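Local coordinates for protein PKS (Streptomyces sp. CNQ431, PDB 5YDA) that probably loads acyl units onto the acyl carrier protein, as the acyltransferase domain of a polyketide synthase that makes splenocin, at residues Y180-T185 with V371-G376; A174-E179 with E217-V222. One frame throughout, in Å; residues are numbered along the deposited sequence.

Interaction 1 (Y180-T185 with V371-G376)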
ATOM      1  N   TYR A 180       1.654   5.970   5.923  1.00 18.67           N
ATOM      2  CA  TYR A 180       2.940   6.395   6.449  1.00 17.41           C
ATOM      3  C   TYR A 180       3.291   5.592   7.693  1.00 23.57           C
ATOM      4  O   TYR A 180       4.402   5.054   7.799  1.00 22.76           O
ATOM      5  CB  TYR A 180       2.915   7.899   6.724  1.00 23.78           C
ATOM      6  CG  TYR A 180       4.280   8.402   7.129  1.00 27.70           C
ATOM      7  CD1 TYR A 180       5.320   8.462   6.206  1.00 22.07           C
ATOM      8  CD2 TYR A 180       4.536   8.790   8.443  1.00 25.15           C
ATOM      9  CE1 TYR A 180       6.583   8.898   6.583  1.00 31.03           C
ATOM     10  CE2 TYR A 180       5.786   9.231   8.830  1.00 24.44           C
ATOM     11  CZ  TYR A 180       6.810   9.276   7.896  1.00 32.07           C
ATOM     12  OH  TYR A 180       8.060   9.707   8.262  1.00 32.24           O
ATOM     13  N   ALA A 181       2.332   5.453   8.626  1.00 18.28           N
ATOM     14  CA  ALA A 181       2.603   4.721   9.864  1.00 17.55           C
ATOM     15  C   ALA A 181       2.916   3.254   9.589  1.00 20.69           C
ATOM     16  O   ALA A 181       3.817   2.668  10.210  1.00 22.64           O
ATOM     17  CB  ALA A 181       1.405   4.843  10.810  1.00 16.87           C
ATOM     18  N   LEU A 182       2.179   2.644   8.656  1.00 19.91           N
ATOM     19  CA  LEU A 182       2.417   1.253   8.289  1.00 20.07           C
ATOM     20  C   LEU A 182       3.788   1.079   7.640  1.00 18.74           C
ATOM     21  O   LEU A 182       4.521   0.136   7.951  1.00 22.36           O
ATOM     22  CB  LEU A 182       1.295   0.788   7.359  1.00 21.36           C
ATOM     23  CG  LEU A 182       1.129  -0.693   7.033  1.00 27.96           C
ATOM     24  CD1 LEU A 182       1.377  -1.548   8.267  1.00 23.44           C
ATOM     25  CD2 LEU A 182      -0.298  -0.834   6.560  1.00 25.63           C
ATOM     26  N   ALA A 183       4.162   1.979   6.738  1.00 18.81           N
ATOM     27  CA  ALA A 183       5.500   1.893   6.162  1.00 22.11           C
ATOM     28  C   ALA A 183       6.586   2.068   7.232  1.00 23.13           C
ATOM     29  O   ALA A 183       7.566   1.312   7.254  1.00 21.00           O
ATOM     30  CB  ALA A 183       5.664   2.925   5.046  1.00 19.06           C
ATOM     31  N   ARG A 184       6.427   3.048   8.136  1.00 20.48           N
ATOM     32  CA  ARG A 184       7.405   3.200   9.221  1.00 25.60           C
ATOM     33  C   ARG A 184       7.480   1.943  10.081  1.00 26.17           C
ATOM     34  O   ARG A 184       8.569   1.532  10.493  1.00 29.78           O
ATOM     35  CB  ARG A 184       7.077   4.395  10.118  1.00 21.40           C
ATOM     36  CG  ARG A 184       6.978   5.751   9.441  1.00 27.83           C
ATOM     37  CD  ARG A 184       8.215   6.147   8.657  1.00 34.60           C
ATOM     38  NE  ARG A 184       9.452   5.825   9.350  1.00 44.19           N
ATOM     39  CZ  ARG A 184      10.662   6.049   8.850  1.00 48.29           C
ATOM     40  NH1 ARG A 184      11.731   5.693   9.542  1.00 48.92           N
ATOM     41  NH2 ARG A 184      10.799   6.631   7.665  1.00 47.89           N
ATOM     42  N   THR A 185       6.331   1.318  10.361  1.00 24.30           N
ATOM     43  CA  THR A 185       6.330   0.103  11.174  1.00 21.88           C
ATOM     44  C   THR A 185       7.117  -1.013  10.505  1.00 22.97           C
ATOM     45  O   THR A 185       7.883  -1.723  11.163  1.00 29.54           O
ATOM     46  CB  THR A 185       4.892  -0.342  11.446  1.00 21.95           C
ATOM     47  OG1 THR A 185       4.197   0.692  12.154  1.00 23.83           O
ATOM     48  CG2 THR A 185       4.869  -1.597  12.257  1.00 21.36           C
ATOM     49  N   VAL A 371       5.165  -4.963  -2.261  1.00 19.00           N
ATOM     50  CA  VAL A 371       4.547  -4.911  -0.943  1.00 18.43           C
ATOM     51  C   VAL A 371       3.594  -3.732  -0.951  1.00 21.06           C
ATOM     52  O   VAL A 371       4.027  -2.569  -1.011  1.00 18.21           O
ATOM     53  CB  VAL A 371       5.581  -4.778   0.185  1.00 21.64           C
ATOM     54  CG1 VAL A 371       4.901  -4.826   1.546  1.00 17.32           C
ATOM     55  CG2 VAL A 371       6.636  -5.865   0.075  1.00 20.00           C
ATOM     56  N   GLU A 372       2.300  -4.027  -0.932  1.00 18.97           N
ATOM     57  CA  GLU A 372       1.294  -2.978  -0.876  1.00 23.73           C
ATOM     58  C   GLU A 372       1.186  -2.483   0.562  1.00 23.48           C
ATOM     59  O   GLU A 372       1.067  -3.288   1.493  1.00 23.79           O
ATOM     60  CB  GLU A 372      -0.056  -3.501  -1.376  1.00 20.28           C
ATOM     61  CG  GLU A 372      -1.123  -2.442  -1.453  1.00 22.33           C
ATOM     62  CD  GLU A 372      -2.162  -2.693  -2.548  1.00 25.35           C
ATOM     63  OE1 GLU A 372      -2.186  -3.799  -3.152  1.00 23.28           O
ATOM     64  OE2 GLU A 372      -2.976  -1.776  -2.780  1.00 24.75           O
ATOM     65  N   ILE A 373       1.242  -1.165   0.738  1.00 22.07           N
ATOM     66  CA  ILE A 373       1.267  -0.508   2.043  1.00 19.78           C
ATOM     67  C   ILE A 373      -0.038   0.255   2.182  1.00 19.24           C
ATOM     68  O   ILE A 373      -0.188   1.349   1.629  1.00 23.66           O
ATOM     69  CB  ILE A 373       2.459   0.447   2.178  1.00 21.17           C
ATOM     70  CG1 ILE A 373       3.769  -0.295   1.940  1.00 19.50           C
ATOM     71  CG2 ILE A 373       2.436   1.201   3.530  1.00 14.95           C
ATOM     72  CD1 ILE A 373       3.950  -1.439   2.862  1.00 22.49           C
ATOM     73  N   GLY A 374      -0.958  -0.269   2.964  1.00 19.89           N
ATOM     74  CA  GLY A 374      -2.249   0.358   3.124  1.00 19.85           C
ATOM     75  C   GLY A 374      -3.336  -0.683   2.997  1.00 20.87           C
ATOM     76  O   GLY A 374      -3.066  -1.850   2.683  1.00 21.87           O
ATOM     77  N   PRO A 375      -4.587  -0.290   3.234  1.00 21.98           N
ATOM     78  CA  PRO A 375      -5.682  -1.279   3.249  1.00 20.39           C
ATOM     79  C   PRO A 375      -5.977  -1.811   1.856  1.00 21.45           C
ATOM     80  O   PRO A 375      -6.145  -1.042   0.906  1.00 24.47           O
ATOM     81  CB  PRO A 375      -6.876  -0.487   3.808  1.00 15.93           C
ATOM     82  CG  PRO A 375      -6.605   0.919   3.423  1.00 26.19           C
ATOM     83  CD  PRO A 375      -5.072   1.072   3.514  1.00 22.40           C
ATOM     84  N   GLY A 376      -6.048  -3.131   1.747  1.00 23.69           N
ATOM     85  CA  GLY A 376      -6.545  -3.788   0.554  1.00 22.23           C
ATOM     86  C   GLY A 376      -5.448  -4.294  -0.368  1.00 29.90           C
ATOM     87  O   GLY A 376      -4.264  -4.399  -0.020  1.00 26.25           O
TER
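I373 reaches across to L182 and A183 where helix 169-188 packs against the end of an inner strand in the alpha/beta core of the acyltransferase domain. Strand 369-372 lies between strands 112-116 and 394-395 in the parallel part of the sheet, and I373 is the first residue beyond it. The methyl branch CG2 of I373 does most of the touching. It sits anti to the backbone N, and this torsion turns it to the helix, while CG1 lies beside the backbone N. CG2 comes up against the turn between L182 and A183. It lies 3.7 Å from A183 N, so it meets the helix backbone as well as its side chains. The two flanking CB atoms are equally near: L182 CB and A183 CB are each 4.0 Å from I373 CG2. The side chains of L182 and I373 run at a slant to each other, and L182 passes on toward the next residue of the loop. With CG anti to the backbone N (chi1 -168°), L182 sends CD2 over the backbone of G374, 3.7 Å from G374 N. G374 has phi 133°, a conformation that suits glycine because a CB would be pressed against the carbonyl O of I373. All four residues are buried. Around them, I373 also touches F114 and L116 of strand 112-116, A183 touches L209 of helix 201-210, and L182 meets T397 and M398. The side-chain contacts are between apolar carbons, and two of the closest approaches are to backbone N atoms. Within the helix, T185 OG1 donates to A181 O at 2.8 Å. T185 N binds the same oxygen from the opposite face of the carbonyl plane, and the hydroxyl lies 36° out of that plane.

Interaction 2 (A174-E179 with E217-V222)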
ATOM      1  N   ALA A 174      -6.726  10.355   6.900  1.00 18.85           N
ATOM      2  CA  ALA A 174      -6.633   9.075   7.596  1.00 19.17           C
ATOM      3  C   ALA A 174      -5.869   8.060   6.754  1.00 20.02           C
ATOM      4  O   ALA A 174      -5.009   7.326   7.268  1.00 18.95           O
ATOM      5  CB  ALA A 174      -8.033   8.546   7.936  1.00 16.27           C
ATOM      6  N   LEU A 175      -6.154   8.010   5.448  1.00 17.41           N
ATOM      7  CA  LEU A 175      -5.467   7.036   4.598  1.00 19.75           C
ATOM      8  C   LEU A 175      -3.993   7.382   4.470  1.00 19.02           C
ATOM      9  O   LEU A 175      -3.130   6.497   4.568  1.00 18.57           O
ATOM     10  CB  LEU A 175      -6.123   6.959   3.212  1.00 16.18           C
ATOM     11  CG  LEU A 175      -5.404   6.030   2.227  1.00 19.63           C
ATOM     12  CD1 LEU A 175      -5.523   4.567   2.659  1.00 16.33           C
ATOM     13  CD2 LEU A 175      -5.960   6.205   0.833  1.00 20.20           C
ATOM     14  N   PHE A 176      -3.686   8.673   4.270  1.00 15.75           N
ATOM     15  CA  PHE A 176      -2.294   9.085   4.127  1.00 20.64           C
ATOM     16  C   PHE A 176      -1.474   8.695   5.352  1.00 18.97           C
ATOM     17  O   PHE A 176      -0.394   8.110   5.226  1.00 18.91           O
ATOM     18  CB  PHE A 176      -2.226  10.590   3.882  1.00 20.18           C
ATOM     19  CG  PHE A 176      -0.831  11.131   3.790  1.00 25.65           C
ATOM     20  CD1 PHE A 176      -0.068  10.926   2.645  1.00 21.17           C
ATOM     21  CD2 PHE A 176      -0.276  11.840   4.850  1.00 24.20           C
ATOM     22  CE1 PHE A 176       1.225  11.425   2.565  1.00 25.33           C
ATOM     23  CE2 PHE A 176       1.007  12.338   4.774  1.00 21.66           C
ATOM     24  CZ  PHE A 176       1.763  12.132   3.628  1.00 22.22           C
ATOM     25  N   VAL A 177      -2.008   8.947   6.551  1.00 18.52           N
ATOM     26  CA  VAL A 177      -1.265   8.671   7.775  1.00 17.52           C
ATOM     27  C   VAL A 177      -1.174   7.174   8.022  1.00 17.20           C
ATOM     28  O   VAL A 177      -0.139   6.670   8.490  1.00 18.33           O
ATOM     29  CB  VAL A 177      -1.904   9.422   8.961  1.00 19.56           C
ATOM     30  CG1 VAL A 177      -1.331   8.949  10.297  1.00 17.24           C
ATOM     31  CG2 VAL A 177      -1.688  10.919   8.777  1.00 14.97           C
ATOM     32  N   THR A 178      -2.231   6.427   7.685  1.00 20.00           N
ATOM     33  CA  THR A 178      -2.161   4.969   7.811  1.00 17.04           C
ATOM     34  C   THR A 178      -1.034   4.398   6.962  1.00 15.75           C
ATOM     35  O   THR A 178      -0.251   3.564   7.429  1.00 16.09           O
ATOM     36  CB  THR A 178      -3.500   4.321   7.419  1.00 20.36           C
ATOM     37  OG1 THR A 178      -4.542   4.781   8.292  1.00 17.84           O
ATOM     38  CG2 THR A 178      -3.393   2.796   7.502  1.00 14.96           C
ATOM     39  N   GLU A 179      -0.941   4.826   5.704  1.00 16.76           N
ATOM     40  CA  GLU A 179       0.153   4.385   4.843  1.00 18.60           C
ATOM     41  C   GLU A 179       1.502   4.718   5.474  1.00 20.59           C
ATOM     42  O   GLU A 179       2.402   3.872   5.555  1.00 17.80           O
ATOM     43  CB  GLU A 179       0.031   5.075   3.493  1.00 18.25           C
ATOM     44  CG  GLU A 179      -1.166   4.561   2.729  1.00 20.57           C
ATOM     45  CD  GLU A 179      -1.317   5.172   1.324  1.00 23.99           C
ATOM     46  OE1 GLU A 179      -0.540   6.063   0.939  1.00 21.12           O
ATOM     47  OE2 GLU A 179      -2.208   4.735   0.581  1.00 23.33           O
ATOM     48  N   GLU A 217       5.984  18.692   7.193  1.00 22.54           N
ATOM     49  CA  GLU A 217       5.626  19.725   6.229  1.00 25.78           C
ATOM     50  C   GLU A 217       4.608  19.223   5.210  1.00 24.77           C
ATOM     51  O   GLU A 217       3.761  20.003   4.762  1.00 24.01           O
ATOM     52  CB  GLU A 217       6.867  20.233   5.485  1.00 27.88           C
ATOM     53  CG  GLU A 217       7.975  20.801   6.360  1.00 30.67           C
ATOM     54  CD  GLU A 217       9.121  21.376   5.527  1.00 42.07           C
ATOM     55  OE1 GLU A 217       9.766  22.349   5.990  1.00 44.80           O
ATOM     56  OE2 GLU A 217       9.370  20.860   4.402  1.00 36.93           O
ATOM     57  N   ALA A 218       4.676  17.934   4.839  1.00 20.61           N
ATOM     58  CA  ALA A 218       3.769  17.395   3.821  1.00 24.62           C
ATOM     59  C   ALA A 218       2.329  17.328   4.326  1.00 23.86           C
ATOM     60  O   ALA A 218       1.395  17.658   3.580  1.00 23.95           O
ATOM     61  CB  ALA A 218       4.233  16.014   3.372  1.00 21.54           C
ATOM     62  N   LEU A 219       2.132  16.949   5.597  1.00 22.87           N
ATOM     63  CA  LEU A 219       0.792  16.752   6.144  1.00 20.88           C
ATOM     64  C   LEU A 219      -0.183  17.894   5.835  1.00 23.84           C
ATOM     65  O   LEU A 219      -1.235  17.631   5.235  1.00 24.34           O
ATOM     66  CB  LEU A 219       0.897  16.488   7.647  1.00 18.68           C
ATOM     67  CG  LEU A 219       1.374  15.092   8.076  1.00 24.22           C
ATOM     68  CD1 LEU A 219       1.753  15.098   9.548  1.00 18.16           C
ATOM     69  CD2 LEU A 219       0.282  14.048   7.812  1.00 19.43           C
ATOM     70  N   PRO A 220       0.099  19.157   6.177  1.00 23.06           N
ATOM     71  CA  PRO A 220      -0.888  20.198   5.838  1.00 22.63           C
ATOM     72  C   PRO A 220      -1.027  20.428   4.335  1.00 20.10           C
ATOM     73  O   PRO A 220      -2.111  20.803   3.882  1.00 22.92           O
ATOM     74  CB  PRO A 220      -0.362  21.456   6.564  1.00 24.04           C
ATOM     75  CG  PRO A 220       1.087  21.201   6.799  1.00 24.75           C
ATOM     76  CD  PRO A 220       1.297  19.709   6.844  1.00 23.51           C
ATOM     77  N   VAL A 221       0.022  20.194   3.548  1.00 23.83           N
ATOM     78  CA  VAL A 221      -0.056  20.432   2.106  1.00 21.63           C
ATOM     79  C   VAL A 221      -0.950  19.392   1.440  1.00 23.76           C
ATOM     80  O   VAL A 221      -1.816  19.724   0.618  1.00 21.69           O
ATOM     81  CB  VAL A 221       1.351  20.433   1.483  1.00 21.97           C
ATOM     82  CG1 VAL A 221       1.249  20.450  -0.039  1.00 22.36           C
ATOM     83  CG2 VAL A 221       2.153  21.633   1.981  1.00 22.31           C
ATOM     84  N   VAL A 222      -0.744  18.116   1.777  1.00 23.02           N
ATOM     85  CA  VAL A 222      -1.650  17.066   1.307  1.00 22.15           C
ATOM     86  C   VAL A 222      -3.089  17.382   1.707  1.00 22.20           C
ATOM     87  O   VAL A 222      -4.019  17.207   0.911  1.00 23.85           O
ATOM     88  CB  VAL A 222      -1.192  15.697   1.851  1.00 25.22           C
ATOM     89  CG1 VAL A 222      -2.232  14.616   1.537  1.00 21.88           C
ATOM     90  CG2 VAL A 222       0.173  15.337   1.269  1.00 17.78           C
TER
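Two nearly antiparallel helices, 169-188 and 215-231, meet here through F176, V177, L219 and V222. Their segment axes run at 153° and approach to 11.2 Å, a spacing bridged by the F176 ring. F176 CG is anti to the backbone N (chi1 177°), which extends the ring toward the other helix. L219 CD2 meets the ring at its edge, in the ring plane, 3.6 Å from F176 CE2. V222 CG2 lies over one face, displaced toward the rim, and its nearest ring atom is F176 CE1 at 4.3 Å. Both helices belong to the acyltransferase domain, and helix 201-210 also borders the contact: T205 touches F176, while L201 and Y204 touch V222. On the other flank, helix 135-152 brings C144 to V177 and V147 to L219. The same L219 CD2 that meets the ring also touches V177 CG2, at 3.8 Å, and the V177 and L219 side chains cross at about a right angle. V177 CG2 stands beside its own backbone N, anti to the carbonyl carbon.

Interactions 1 and 2 use successive parts of one helix, 169-188. Their centres are about 13 Å apart. Residues 174-179 face helix 215-231, and residues 180-185 meet the loop after strand 369-372, so this helix packs on the end of that strand at one part and on helix 215-231 at the other. The two contacts also touch directly. I373 CG2 lies 3.4 Å from E179 O, and P375 CD lies 3.6 Å from L175 CD1. Helix 201-210 borders both, through L209 at A183 and T205 at F176. It begins within a GxSxG pattern (G198, S200, G202), consistent with the nucleophile elbow of acyltransferases. F176 lies near that pattern without touching it.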